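Local coordinates for putative histidinol-phosphate aminotransferase (PDB 3LY1), which probably acts as a pyridoxal-phosphate-dependent aminotransferase of the histidinol-phosphate aminotransferase subfamily, moving amino groups between substrates, at residues A[96-99]-A[100-103]. Numbering follows the deposited sequence. Where two conformers were deposited one is given.
With PLP (pyridoxal-5'-phosphate), chain E; EDO (1,2-ethanediol), chain G; EDO (1,2-ethanediol), chain L.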
ATOM      1  N   VAL A  96      -0.946 -21.381 -13.525  1.00 14.59           N
ATOM      2  CA  VAL A  96       0.021 -22.011 -14.442  1.00 14.23           C
ATOM      3  C   VAL A  96       1.228 -21.088 -14.546  1.00 13.37           C
ATOM      4  O   VAL A  96       1.094 -19.907 -14.914  1.00 13.91           O
ATOM      5  CB  VAL A  96      -0.579 -22.292 -15.836  1.00 13.87           C
ATOM      6  CG1 VAL A  96       0.491 -22.873 -16.775  1.00 13.76           C
ATOM      7  CG2 VAL A  96      -1.761 -23.283 -15.726  1.00 15.48           C
ATOM      8  N   ILE A  97       2.392 -21.621 -14.165  1.00 12.58           N
ATOM      9  CA  ILE A  97       3.653 -20.851 -14.143  1.00 12.78           C
ATOM     10  C   ILE A  97       4.811 -21.747 -14.613  1.00 12.59           C
ATOM     11  O   ILE A  97       4.756 -23.017 -14.453  1.00 12.49           O
ATOM     12  CB  ILE A  97       4.021 -20.316 -12.721  1.00 11.89           C
ATOM     13  CG1 ILE A  97       3.664 -21.321 -11.602  1.00 14.16           C
ATOM     14  CG2 ILE A  97       3.339 -18.915 -12.439  1.00 13.09           C
ATOM     15  CD1 ILE A  97       4.381 -21.034 -10.223  1.00 12.36           C
ATOM     16  N   PRO A  98       5.858 -21.125 -15.135  1.00 12.86           N
ATOM     17  CA  PRO A  98       7.176 -21.753 -15.282  1.00 13.39           C
ATOM     18  C   PRO A  98       7.704 -22.109 -13.906  1.00 14.11           C
ATOM     19  O   PRO A  98       7.387 -21.416 -12.941  1.00 15.29           O
ATOM     20  CB  PRO A  98       8.042 -20.651 -15.925  1.00 13.95           C
ATOM     21  CG  PRO A  98       7.076 -19.648 -16.453  1.00 14.06           C
ATOM     22  CD  PRO A  98       5.915 -19.694 -15.513  1.00 12.14           C
ATOM     23  N   GLU A  99       8.496 -23.167 -13.815  1.00 13.75           N
ATOM     24  CA  GLU A  99       8.943 -23.670 -12.530  0.50 14.49           C
ATOM     25  C   GLU A  99       9.860 -22.646 -11.851  1.00 14.81           C
ATOM     26  O   GLU A  99       9.894 -22.580 -10.611  1.00 15.57           O
ATOM     27  CB  GLU A  99       9.650 -25.022 -12.684  0.50 14.60           C
ATOM     28  CG  GLU A  99      10.112 -25.617 -11.373  0.50 14.85           C
ATOM     29  CD  GLU A  99      10.509 -27.070 -11.483  0.50 16.28           C
ATOM     30  OE1 GLU A  99      10.558 -27.609 -12.618  0.50 15.89           O
ATOM     31  OE2 GLU A  99      10.783 -27.660 -10.418  0.50 13.78           O
ATOM     32  N   LEU A 100      10.591 -21.876 -12.656  1.00 13.89           N
ATOM     33  CA  LEU A 100      11.591 -20.898 -12.166  1.00 15.05           C
ATOM     34  C   LEU A 100      11.190 -19.477 -12.601  1.00 14.50           C
ATOM     35  O   LEU A 100      11.441 -19.037 -13.732  1.00 16.21           O
ATOM     36  CB  LEU A 100      13.004 -21.205 -12.680  1.00 15.34           C
ATOM     37  CG  LEU A 100      14.177 -20.315 -12.156  1.00 19.08           C
ATOM     38  CD1 LEU A 100      14.452 -20.634 -10.672  1.00 19.22           C
ATOM     39  CD2 LEU A 100      15.470 -20.479 -12.989  1.00 19.08           C
ATOM     40  N   THR A 101      10.556 -18.765 -11.679  1.00 14.16           N
ATOM     41  CA  THR A 101      10.049 -17.447 -11.925  1.00 15.01           C
ATOM     42  C   THR A 101       9.851 -16.667 -10.603  1.00 15.12           C
ATOM     43  O   THR A 101      10.251 -17.131  -9.533  1.00 16.29           O
ATOM     44  CB  THR A 101       8.715 -17.530 -12.768  1.00 14.50           C
ATOM     45  OG1 THR A 101       8.447 -16.239 -13.301  1.00 13.96           O
ATOM     46  CG2 THR A 101       7.471 -18.012 -11.944  1.00 14.40           C
ATOM     47  N   TYR A 102       9.258 -15.480 -10.672  1.00 14.78           N
ATOM     48  CA  TYR A 102       9.022 -14.653  -9.483  1.00 14.19           C
ATOM     49  C   TYR A 102       7.921 -15.287  -8.617  1.00 14.67           C
ATOM     50  O   TYR A 102       6.816 -15.556  -9.117  1.00 14.02           O
ATOM     51  CB  TYR A 102       8.658 -13.229  -9.899  1.00 14.67           C
ATOM     52  CG  TYR A 102       8.631 -12.254  -8.749  1.00 14.91           C
ATOM     53  CD1 TYR A 102       9.793 -11.986  -8.000  1.00 15.74           C
ATOM     54  CD2 TYR A 102       7.460 -11.602  -8.398  1.00 13.42           C
ATOM     55  CE1 TYR A 102       9.769 -11.106  -6.942  1.00 17.43           C
ATOM     56  CE2 TYR A 102       7.421 -10.731  -7.337  1.00 15.01           C
ATOM     57  CZ  TYR A 102       8.578 -10.466  -6.619  1.00 19.84           C
ATOM     58  OH  TYR A 102       8.543  -9.556  -5.583  1.00 20.67           O
ATOM     59  N   GLY A 103       8.248 -15.537  -7.339  1.00 13.53           N
ATOM     60  CA  GLY A 103       7.430 -16.398  -6.468  1.00 15.98           C
ATOM     61  C   GLY A 103       6.125 -15.830  -5.933  1.00 14.90           C
ATOM     62  O   GLY A 103       5.335 -16.564  -5.331  1.00 17.67           O
TER
HETATM   63  N1  PLP E 500       7.569  -8.263 -10.379  1.00 22.27           N
HETATM   64  C2  PLP E 500       8.867  -8.717 -10.499  1.00 23.66           C
HETATM   65  C2A PLP E 500       9.210  -9.625 -11.654  1.00 21.62           C
HETATM   66  C3  PLP E 500       9.797  -8.344  -9.529  1.00 23.38           C
HETATM   67  O3  PLP E 500      11.069  -8.806  -9.636  1.00 23.50           O
HETATM   68  C4  PLP E 500       9.401  -7.518  -8.454  1.00 29.17           C
HETATM   69  C4A PLP E 500      10.419  -6.998  -7.471  1.00 33.61           C
HETATM   70  O4A PLP E 500      11.155  -7.838  -6.981  1.00 41.58           O
HETATM   71  C5  PLP E 500       8.077  -7.078  -8.345  1.00 23.83           C
HETATM   72  C6  PLP E 500       7.174  -7.486  -9.327  1.00 22.61           C
HETATM   73  C5A PLP E 500       7.596  -6.204  -7.206  1.00 26.61           C
HETATM   74  O4P PLP E 500       8.229  -4.913  -7.133  1.00 24.18           O
HETATM   75  P   PLP E 500       7.448  -3.641  -6.567  1.00 23.16           P
HETATM   76  O1P PLP E 500       6.443  -4.014  -5.522  1.00 23.75           O
HETATM   77  O2P PLP E 500       6.831  -3.067  -7.814  1.00 25.58           O
HETATM   78  O3P PLP E 500       8.592  -2.793  -6.037  1.00 27.13           O
HETATM   79  C1  EDO G   1       7.968 -19.677  -8.697  1.00 38.13           C
HETATM   80  O1  EDO G   1       6.779 -19.700  -7.891  1.00 27.41           O
HETATM   81  C2  EDO G   1       9.287 -19.828  -7.911  1.00 38.00           C
HETATM   82  O2  EDO G   1      10.352 -20.325  -8.787  1.00 38.85           O
HETATM   83  C1  EDO L  23       6.572 -20.263  -2.408  1.00 77.81           C
HETATM   84  O1  EDO L  23       5.186 -20.002  -2.154  1.00 77.14           O
HETATM   85  C2  EDO L  23       7.230 -18.915  -2.668  1.00 77.79           C
HETATM   86  O2  EDO L  23       6.743 -18.432  -3.919  1.00 76.38           O
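Strand 94-98 of the seven-stranded, mostly parallel sheet in the large domain of the fold type I (aspartate aminotransferase) fold ends at Pro98, and the chain bends back through Glu99 and Leu100 so that Thr101 faces Ile97 and Pro98. No hydrogen bond joins 96-99 to 100-103 directly. Beyond the bend the loop leads to Tyr102, on the cofactor, and then into helix 104-111. A proline suits the strand's end, since it has no N-H to offer a neighbouring strand, and its ring packs on Met121, Phe127 and Leu132.

Thr101 makes the main side-chain contact across the bend. With OG1 anti to the backbone N (chi1 -164°), CG2 is directed at the strand end. That methyl comes within 3.5 Å of Pro98 O, and Ile97 CB lies 4.2 Å from Thr101 CG2. The branched side chain thus serves two surroundings: its methyl meets the strand end, while OG1 hydrogen-bonds to Asn151 OD1. Asn151 ND2 also binds Leu100 O, so one amide fastens two successive loop residues. Leu100 turns its aliphatic chain outward from the bend onto Thr154. The ethanediol of chain G, probably from the crystallisation liquor, bridges the turn: its O2 donates to Glu99 O at 2.9 Å and accepts a nearly straight bond from Thr101 N (3.3 Å, 171°).

Tyr102 supplies a flat aromatic surface for the cofactor. The pyridine ring lies over one face of the tyrosine ring, nearly parallel to it and slightly displaced, with PLP C3 3.7 Å above the centre of the tyrosine ring, while Tyr102 CZ lies 3.6 Å from PLP C4.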